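Local coordinates for GDSL-like Lipase/Acylhydrolase family protein (Neisseria meningitidis, PDB 4K7J) that probably removes O-acetyl groups from peptidoglycan as an SGNH-family esterase with a catalytic triad, at residues L221-M232 with K265-S276. Sequence-based numbering, arbitrary orientation.
Sequences LTQWSKWRADRM and KWLDTVRQIRDS
Leu-221 sets its CD2 methyl over the face of the Trp-266 indole, a CH-pi contact 3.4 Å from CD2 to the centroid of the five-membered ring and 16° off the ring normal. With CG anti to the backbone N (chi1 173°), the leucine fork reaches across to helix 259-276, and its other methyl, CD1, sits over one face of the Trp-224 ring, off toward its rim. Thr-269 CG2 lies over the same face, also toward the rim, 3.8 Å from Trp-224 CZ3, while Ile-273 CD1 approaches Trp-224 CH2 obliquely. At the far end Met-232, bent at chi2, brings CE to 3.5 Å from Gln-272 OE1; its CB sits against Ser-276 OG.

Two waters supply the polar links. One donates to Leu-221 O and to Thr-269 OG1, 2.8 Å from the latter; the other accepts from Thr-222 N and, at 2.8 Å, from Trp-266 NE1. While taking the water's hydrogen, Thr-269 OG1 also donates to Lys-265 O on its own helix, and Ser-276 OG donates to Gln-272 O. Trp-224 NE1 is hydrogen-bonded to Tyr-247 OH, and Trp-227 backs the indole's opposite face.

This contact packs the 3-10 segment 221-226 and the start of helix 231-236 against helix 259-276 within the SGNH-type alpha/beta domain. Trp-224 reaches Ile-59 of strand 53-60, Ile-273 touches Ile-282 of strand 281-286, and Trp-266 also packs on helix 305-318.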
ATOM      1  N   LEU A 221       3.985  -9.433   7.211  1.00  9.92           N
ATOM      2  CA  LEU A 221       4.095  -8.172   7.953  1.00 16.05           C
ATOM      3  C   LEU A 221       5.377  -8.061   8.755  1.00 15.20           C
ATOM      4  O   LEU A 221       5.972  -6.990   8.825  1.00 13.50           O
ATOM      5  CB  LEU A 221       2.892  -7.942   8.879  1.00 12.92           C
ATOM      6  CG  LEU A 221       3.032  -6.728   9.805  1.00 14.71           C
ATOM      7  CD1 LEU A 221       3.069  -5.435   9.008  1.00 16.43           C
ATOM      8  CD2 LEU A 221       1.951  -6.673  10.845  1.00 22.12           C
ATOM      9  N   THR A 222       5.806  -9.168   9.358  1.00 19.99           N
ATOM     10  CA  THR A 222       7.017  -9.166  10.174  1.00 15.27           C
ATOM     11  C   THR A 222       8.254  -8.862   9.342  1.00 18.21           C
ATOM     12  O   THR A 222       9.287  -8.471   9.882  1.00 18.34           O
ATOM     13  CB  THR A 222       7.230 -10.501  10.918  1.00 23.05           C
ATOM     14  OG1 THR A 222       7.331 -11.584   9.972  1.00 17.79           O
ATOM     15  CG2 THR A 222       6.081 -10.757  11.886  1.00 16.24           C
ATOM     16  N   GLN A 223       8.148  -9.027   8.030  1.00 12.94           N
ATOM     17  CA  GLN A 223       9.288  -8.790   7.157  1.00 16.01           C
ATOM     18  C   GLN A 223       9.547  -7.310   6.883  1.00 17.92           C
ATOM     19  O   GLN A 223      10.419  -6.982   6.094  1.00 20.23           O
ATOM     20  CB  GLN A 223       9.166  -9.581   5.853  1.00 15.72           C
ATOM     21  CG  GLN A 223       9.302 -11.089   6.091  1.00 14.24           C
ATOM     22  CD  GLN A 223       8.928 -11.907   4.888  1.00 15.08           C
ATOM     23  OE1 GLN A 223       8.116 -11.488   4.080  1.00 18.79           O
ATOM     24  NE2 GLN A 223       9.529 -13.089   4.759  1.00 21.29           N
ATOM     25  N   TRP A 224       8.803  -6.422   7.542  1.00 15.00           N
ATOM     26  CA  TRP A 224       9.227  -5.027   7.626  1.00 18.69           C
ATOM     27  C   TRP A 224      10.638  -4.941   8.243  1.00 19.21           C
ATOM     28  O   TRP A 224      11.363  -3.956   8.038  1.00 17.28           O
ATOM     29  CB  TRP A 224       8.245  -4.198   8.458  1.00 17.53           C
ATOM     30  CG  TRP A 224       6.918  -3.904   7.785  1.00 17.89           C
ATOM     31  CD1 TRP A 224       6.340  -4.586   6.747  1.00 14.44           C
ATOM     32  CD2 TRP A 224       6.017  -2.843   8.119  1.00 21.26           C
ATOM     33  NE1 TRP A 224       5.137  -4.009   6.417  1.00 13.68           N
ATOM     34  CE2 TRP A 224       4.914  -2.943   7.253  1.00 16.39           C
ATOM     35  CE3 TRP A 224       6.040  -1.815   9.074  1.00 19.52           C
ATOM     36  CZ2 TRP A 224       3.839  -2.054   7.307  1.00 14.31           C
ATOM     37  CZ3 TRP A 224       4.973  -0.936   9.129  1.00 20.36           C
ATOM     38  CH2 TRP A 224       3.887  -1.059   8.246  1.00 18.17           C
ATOM     39  N   SER A 225      11.024  -5.973   8.994  1.00 14.79           N
ATOM     40  CA  SER A 225      12.361  -6.028   9.605  1.00 21.91           C
ATOM     41  C   SER A 225      13.498  -6.023   8.560  1.00 19.92           C
ATOM     42  O   SER A 225      14.637  -5.667   8.871  1.00 19.82           O
ATOM     43  CB  SER A 225      12.491  -7.241  10.538  1.00 17.61           C
ATOM     44  OG  SER A 225      12.643  -8.429   9.787  1.00 22.88           O
ATOM     45  N   LYS A 226      13.174  -6.391   7.321  1.00 20.96           N
ATOM     46  CA  LYS A 226      14.115  -6.299   6.203  1.00 17.27           C
ATOM     47  C   LYS A 226      14.423  -4.860   5.810  1.00 16.77           C
ATOM     48  O   LYS A 226      15.386  -4.614   5.079  1.00 15.53           O
ATOM     49  CB  LYS A 226      13.550  -6.999   4.959  1.00 13.33           C
ATOM     50  CG  LYS A 226      13.439  -8.517   5.024  1.00 14.70           C
ATOM     51  CD  LYS A 226      12.837  -9.006   3.700  1.00 19.29           C
ATOM     52  CE  LYS A 226      12.752 -10.523   3.597  1.00 18.43           C
ATOM     53  NZ  LYS A 226      12.102 -10.907   2.291  1.00 16.44           N
ATOM     54  N   TRP A 227      13.587  -3.920   6.252  1.00 15.44           N
ATOM     55  CA  TRP A 227      13.724  -2.525   5.836  1.00 17.25           C
ATOM     56  C   TRP A 227      14.556  -1.759   6.875  1.00 21.18           C
ATOM     57  O   TRP A 227      14.809  -2.275   7.961  1.00 18.92           O
ATOM     58  CB  TRP A 227      12.351  -1.865   5.627  1.00 17.64           C
ATOM     59  CG  TRP A 227      11.410  -2.620   4.725  1.00 13.61           C
ATOM     60  CD1 TRP A 227      11.738  -3.585   3.816  1.00 14.52           C
ATOM     61  CD2 TRP A 227       9.986  -2.482   4.665  1.00 15.70           C
ATOM     62  NE1 TRP A 227      10.610  -4.048   3.193  1.00 13.07           N
ATOM     63  CE2 TRP A 227       9.520  -3.386   3.694  1.00 12.43           C
ATOM     64  CE3 TRP A 227       9.055  -1.673   5.338  1.00 15.16           C
ATOM     65  CZ2 TRP A 227       8.164  -3.508   3.372  1.00 13.15           C
ATOM     66  CZ3 TRP A 227       7.705  -1.800   5.024  1.00 12.59           C
ATOM     67  CH2 TRP A 227       7.274  -2.722   4.059  1.00 12.06           C
ATOM     68  N   ARG A 228      14.979  -0.540   6.547  1.00 17.98           N
ATOM     69  CA  ARG A 228      15.923   0.188   7.404  1.00 19.41           C
ATOM     70  C   ARG A 228      15.367   0.470   8.804  1.00 18.73           C
ATOM     71  O   ARG A 228      14.162   0.537   8.999  1.00 17.93           O
ATOM     72  CB  ARG A 228      16.418   1.485   6.726  1.00 18.65           C
ATOM     73  CG  ARG A 228      15.402   2.604   6.670  1.00 15.78           C
ATOM     74  CD  ARG A 228      15.773   3.637   5.603  1.00 18.63           C
ATOM     75  NE  ARG A 228      14.986   4.867   5.730  1.00 18.39           N
ATOM     76  CZ  ARG A 228      15.377   5.920   6.441  1.00 20.43           C
ATOM     77  NH1 ARG A 228      16.538   5.887   7.078  1.00 18.24           N
ATOM     78  NH2 ARG A 228      14.610   6.998   6.521  1.00 19.70           N
ATOM     79  N   ALA A 229      16.257   0.625   9.779  1.00 19.12           N
ATOM     80  CA  ALA A 229      15.831   0.793  11.174  1.00 16.80           C
ATOM     81  C   ALA A 229      14.904   2.002  11.361  1.00 20.18           C
ATOM     82  O   ALA A 229      13.991   1.963  12.178  1.00 20.18           O
ATOM     83  CB  ALA A 229      17.052   0.902  12.096  1.00 20.55           C
ATOM     84  N   ASP A 230      15.129   3.057  10.580  1.00 16.88           N
ATOM     85  CA  ASP A 230      14.325   4.279  10.677  1.00 15.35           C
ATOM     86  C   ASP A 230      13.089   4.269   9.785  1.00 19.15           C
ATOM     87  O   ASP A 230      12.588   5.337   9.415  1.00 21.84           O
ATOM     88  CB  ASP A 230      15.156   5.524  10.317  1.00 17.06           C
ATOM     89  CG  ASP A 230      16.176   5.875  11.372  1.00 24.53           C
ATOM     90  OD1 ASP A 230      16.030   5.386  12.508  1.00 29.64           O
ATOM     91  OD2 ASP A 230      17.129   6.636  11.060  1.00 30.93           O
ATOM     92  N   ARG A 231      12.590   3.085   9.443  1.00 17.23           N
ATOM     93  CA  ARG A 231      11.429   2.970   8.544  1.00 14.72           C
ATOM     94  C   ARG A 231      10.149   3.659   9.064  1.00 18.04           C
ATOM     95  O   ARG A 231       9.322   4.132   8.282  1.00 17.71           O
ATOM     96  CB  ARG A 231      11.147   1.493   8.254  1.00 14.49           C
ATOM     97  CG  ARG A 231      10.783   0.676   9.501  1.00 12.26           C
ATOM     98  CD  ARG A 231      10.723  -0.790   9.143  1.00 17.54           C
ATOM     99  NE  ARG A 231      10.637  -1.680  10.294  1.00 24.71           N
ATOM    100  CZ  ARG A 231      11.686  -2.240  10.890  1.00 24.27           C
ATOM    101  NH1 ARG A 231      12.919  -1.993  10.460  1.00 20.32           N
ATOM    102  NH2 ARG A 231      11.501  -3.050  11.919  1.00 21.90           N
ATOM    103  N   MET A 232       9.976   3.716  10.380  1.00 19.52           N
ATOM    104  CA  MET A 232       8.820   4.426  10.951  1.00 19.53           C
ATOM    105  C   MET A 232       8.885   5.943  10.733  1.00 22.52           C
ATOM    106  O   MET A 232       7.854   6.607  10.627  1.00 19.43           O
ATOM    107  CB  MET A 232       8.657   4.097  12.439  1.00 19.58           C
ATOM    108  CG  MET A 232       8.291   2.620  12.700  1.00 18.10           C
ATOM    109  SD  MET A 232       6.774   2.119  11.845  1.00 26.46           S
ATOM    110  CE  MET A 232       6.736   0.369  12.240  1.00 22.83           C
ATOM    111  N   LYS A 265       4.435  -9.491  17.510  1.00 20.66           N
ATOM    112  CA  LYS A 265       5.081  -8.634  16.516  1.00 20.96           C
ATOM    113  C   LYS A 265       4.063  -7.764  15.812  1.00 18.83           C
ATOM    114  O   LYS A 265       4.299  -6.578  15.584  1.00 19.34           O
ATOM    115  CB  LYS A 265       5.891  -9.460  15.520  1.00 19.25           C
ATOM    116  CG  LYS A 265       7.184  -9.961  16.129  1.00 29.77           C
ATOM    117  CD  LYS A 265       8.011 -10.777  15.167  1.00 31.95           C
ATOM    118  CE  LYS A 265       9.305 -11.239  15.840  1.00 39.13           C
ATOM    119  NZ  LYS A 265      10.224 -11.900  14.864  1.00 44.96           N
ATOM    120  N   TRP A 266       2.912  -8.345  15.498  1.00 19.77           N
ATOM    121  CA  TRP A 266       1.837  -7.588  14.863  1.00 18.14           C
ATOM    122  C   TRP A 266       1.360  -6.457  15.774  1.00 16.74           C
ATOM    123  O   TRP A 266       1.234  -5.312  15.341  1.00 20.39           O
ATOM    124  CB  TRP A 266       0.673  -8.512  14.487  1.00 15.03           C
ATOM    125  CG  TRP A 266       0.835  -9.167  13.148  1.00 16.35           C
ATOM    126  CD1 TRP A 266       1.827 -10.028  12.758  1.00 15.96           C
ATOM    127  CD2 TRP A 266      -0.034  -9.019  12.020  1.00 18.15           C
ATOM    128  NE1 TRP A 266       1.627 -10.413  11.449  1.00 14.50           N
ATOM    129  CE2 TRP A 266       0.496  -9.802  10.975  1.00 14.90           C
ATOM    130  CE3 TRP A 266      -1.200  -8.279  11.784  1.00 17.09           C
ATOM    131  CZ2 TRP A 266      -0.111  -9.879   9.717  1.00 17.10           C
ATOM    132  CZ3 TRP A 266      -1.800  -8.362  10.535  1.00 16.36           C
ATOM    133  CH2 TRP A 266      -1.252  -9.153   9.522  1.00 16.65           C
ATOM    134  N   LEU A 267       1.100  -6.773  17.038  1.00 18.30           N
ATOM    135  CA  LEU A 267       0.707  -5.740  18.001  1.00 22.03           C
ATOM    136  C   LEU A 267       1.762  -4.641  18.110  1.00 19.36           C
ATOM    137  O   LEU A 267       1.431  -3.469  18.139  1.00 21.84           O
ATOM    138  CB  LEU A 267       0.459  -6.361  19.378  1.00 23.32           C
ATOM    139  CG  LEU A 267      -0.805  -7.222  19.402  1.00 32.66           C
ATOM    140  CD1 LEU A 267      -0.781  -8.245  20.537  1.00 33.68           C
ATOM    141  CD2 LEU A 267      -2.032  -6.319  19.493  1.00 24.38           C
ATOM    142  N   ASP A 268       3.032  -5.036  18.183  1.00 23.47           N
ATOM    143  CA  ASP A 268       4.136  -4.077  18.189  1.00 25.99           C
ATOM    144  C   ASP A 268       4.102  -3.160  16.968  1.00 24.52           C
ATOM    145  O   ASP A 268       4.290  -1.949  17.088  1.00 24.09           O
ATOM    146  CB  ASP A 268       5.490  -4.787  18.236  1.00 27.32           C
ATOM    147  CG  ASP A 268       5.760  -5.446  19.573  1.00 44.46           C
ATOM    148  OD1 ASP A 268       5.027  -5.152  20.549  1.00 48.38           O
ATOM    149  OD2 ASP A 268       6.713  -6.255  19.647  1.00 50.93           O
ATOM    150  N   THR A 269       3.871  -3.745  15.795  1.00 18.92           N
ATOM    151  CA  THR A 269       3.828  -2.983  14.560  1.00 17.34           C
ATOM    152  C   THR A 269       2.689  -1.966  14.559  1.00 18.37           C
ATOM    153  O   THR A 269       2.878  -0.823  14.142  1.00 18.43           O
ATOM    154  CB  THR A 269       3.731  -3.901  13.315  1.00 21.12           C
ATOM    155  OG1 THR A 269       4.767  -4.888  13.357  1.00 20.40           O
ATOM    156  CG2 THR A 269       3.885  -3.088  12.046  1.00 18.37           C
ATOM    157  N   VAL A 270       1.509  -2.373  15.030  1.00 19.17           N
ATOM    158  CA  VAL A 270       0.372  -1.452  15.129  1.00 17.31           C
ATOM    159  C   VAL A 270       0.680  -0.300  16.092  1.00 19.75           C
ATOM    160  O   VAL A 270       0.410   0.860  15.793  1.00 20.37           O
ATOM    161  CB  VAL A 270      -0.925  -2.178  15.560  1.00 21.69           C
ATOM    162  CG1 VAL A 270      -2.032  -1.173  15.871  1.00 23.13           C
ATOM    163  CG2 VAL A 270      -1.386  -3.156  14.468  1.00 17.76           C
ATOM    164  N   ARG A 271       1.251  -0.640  17.242  1.00 18.51           N
ATOM    165  CA  ARG A 271       1.691   0.353  18.220  1.00 23.88           C
ATOM    166  C   ARG A 271       2.623   1.369  17.565  1.00 28.95           C
ATOM    167  O   ARG A 271       2.445   2.592  17.689  1.00 27.31           O
ATOM    168  CB  ARG A 271       2.433  -0.352  19.360  1.00 26.64           C
ATOM    169  CG  ARG A 271       2.398   0.384  20.680  1.00 40.09           C
ATOM    170  CD  ARG A 271       3.497  -0.092  21.640  1.00 43.47           C
ATOM    171  NE  ARG A 271       3.844  -1.512  21.518  1.00 50.98           N
ATOM    172  CZ  ARG A 271       3.041  -2.530  21.840  1.00 57.25           C
ATOM    173  NH1 ARG A 271       1.809  -2.305  22.284  1.00 50.70           N
ATOM    174  NH2 ARG A 271       3.467  -3.784  21.700  1.00 42.78           N
ATOM    175  N   GLN A 272       3.615   0.854  16.848  1.00 20.28           N
ATOM    176  CA  GLN A 272       4.567   1.714  16.168  1.00 20.88           C
ATOM    177  C   GLN A 272       3.946   2.607  15.102  1.00 19.83           C
ATOM    178  O   GLN A 272       4.316   3.782  14.982  1.00 23.20           O
ATOM    179  CB  GLN A 272       5.728   0.892  15.631  1.00 21.50           C
ATOM    180  CG  GLN A 272       6.606   0.390  16.764  1.00 23.14           C
ATOM    181  CD  GLN A 272       7.617  -0.630  16.315  1.00 36.39           C
ATOM    182  OE1 GLN A 272       8.232  -0.490  15.259  1.00 43.11           O
ATOM    183  NE2 GLN A 272       7.791  -1.676  17.114  1.00 43.07           N
ATOM    184  N   ILE A 273       2.990   2.069  14.348  1.00 17.71           N
ATOM    185  CA  ILE A 273       2.260   2.876  13.381  1.00 17.11           C
ATOM    186  C   ILE A 273       1.532   4.029  14.077  1.00 20.13           C
ATOM    187  O   ILE A 273       1.562   5.170  13.612  1.00 26.76           O
ATOM    188  CB  ILE A 273       1.237   2.022  12.573  1.00 12.59           C
ATOM    189  CG1 ILE A 273       1.969   1.063  11.623  1.00 20.30           C
ATOM    190  CG2 ILE A 273       0.280   2.919  11.809  1.00 16.44           C
ATOM    191  CD1 ILE A 273       1.071  -0.041  11.031  1.00 22.02           C
ATOM    192  N   ARG A 274       0.893   3.732  15.204  1.00 23.91           N
ATOM    193  CA  ARG A 274       0.162   4.756  15.960  1.00 25.43           C
ATOM    194  C   ARG A 274       1.089   5.829  16.512  1.00 21.11           C
ATOM    195  O   ARG A 274       0.769   7.009  16.447  1.00 24.46           O
ATOM    196  CB  ARG A 274      -0.643   4.133  17.097  1.00 28.67           C
ATOM    197  CG  ARG A 274      -1.791   3.260  16.634  1.00 29.60           C
ATOM    198  CD  ARG A 274      -2.813   3.083  17.746  1.00 28.75           C
ATOM    199  NE  ARG A 274      -3.962   2.294  17.305  1.00 28.34           N
ATOM    200  CZ  ARG A 274      -4.886   2.746  16.463  1.00 32.65           C
ATOM    201  NH1 ARG A 274      -4.781   3.977  15.972  1.00 30.26           N
ATOM    202  NH2 ARG A 274      -5.913   1.975  16.107  1.00 23.70           N
ATOM    203  N   ASP A 275       2.237   5.418  17.042  1.00 24.33           N
ATOM    204  CA  ASP A 275       3.246   6.376  17.506  1.00 29.76           C
ATOM    205  C   ASP A 275       3.712   7.260  16.355  1.00 30.41           C
ATOM    206  O   ASP A 275       3.880   8.468  16.523  1.00 30.11           O
ATOM    207  CB  ASP A 275       4.471   5.668  18.106  1.00 31.45           C
ATOM    208  CG  ASP A 275       4.153   4.883  19.374  1.00 38.27           C
ATOM    209  OD1 ASP A 275       3.025   5.002  19.911  1.00 40.85           O
ATOM    210  OD2 ASP A 275       5.051   4.145  19.839  1.00 39.75           O
ATOM    211  N   SER A 276       3.917   6.657  15.184  1.00 27.36           N
ATOM    212  CA  SER A 276       4.492   7.378  14.050  1.00 26.14           C
ATOM    213  C   SER A 276       3.479   8.266  13.343  1.00 21.16           C
ATOM    214  O   SER A 276       3.842   9.304  12.790  1.00 21.59           O
ATOM    215  CB  SER A 276       5.136   6.412  13.044  1.00 27.10           C
ATOM    216  OG  SER A 276       6.147   5.646  13.675  1.00 34.95           O
TER
HETATM  217  O   HOH W   1       6.639  -5.446  11.295  1.00 21.24           O
HETATM  218  O   HOH W   2       3.635 -11.369   9.781  1.00 17.20           O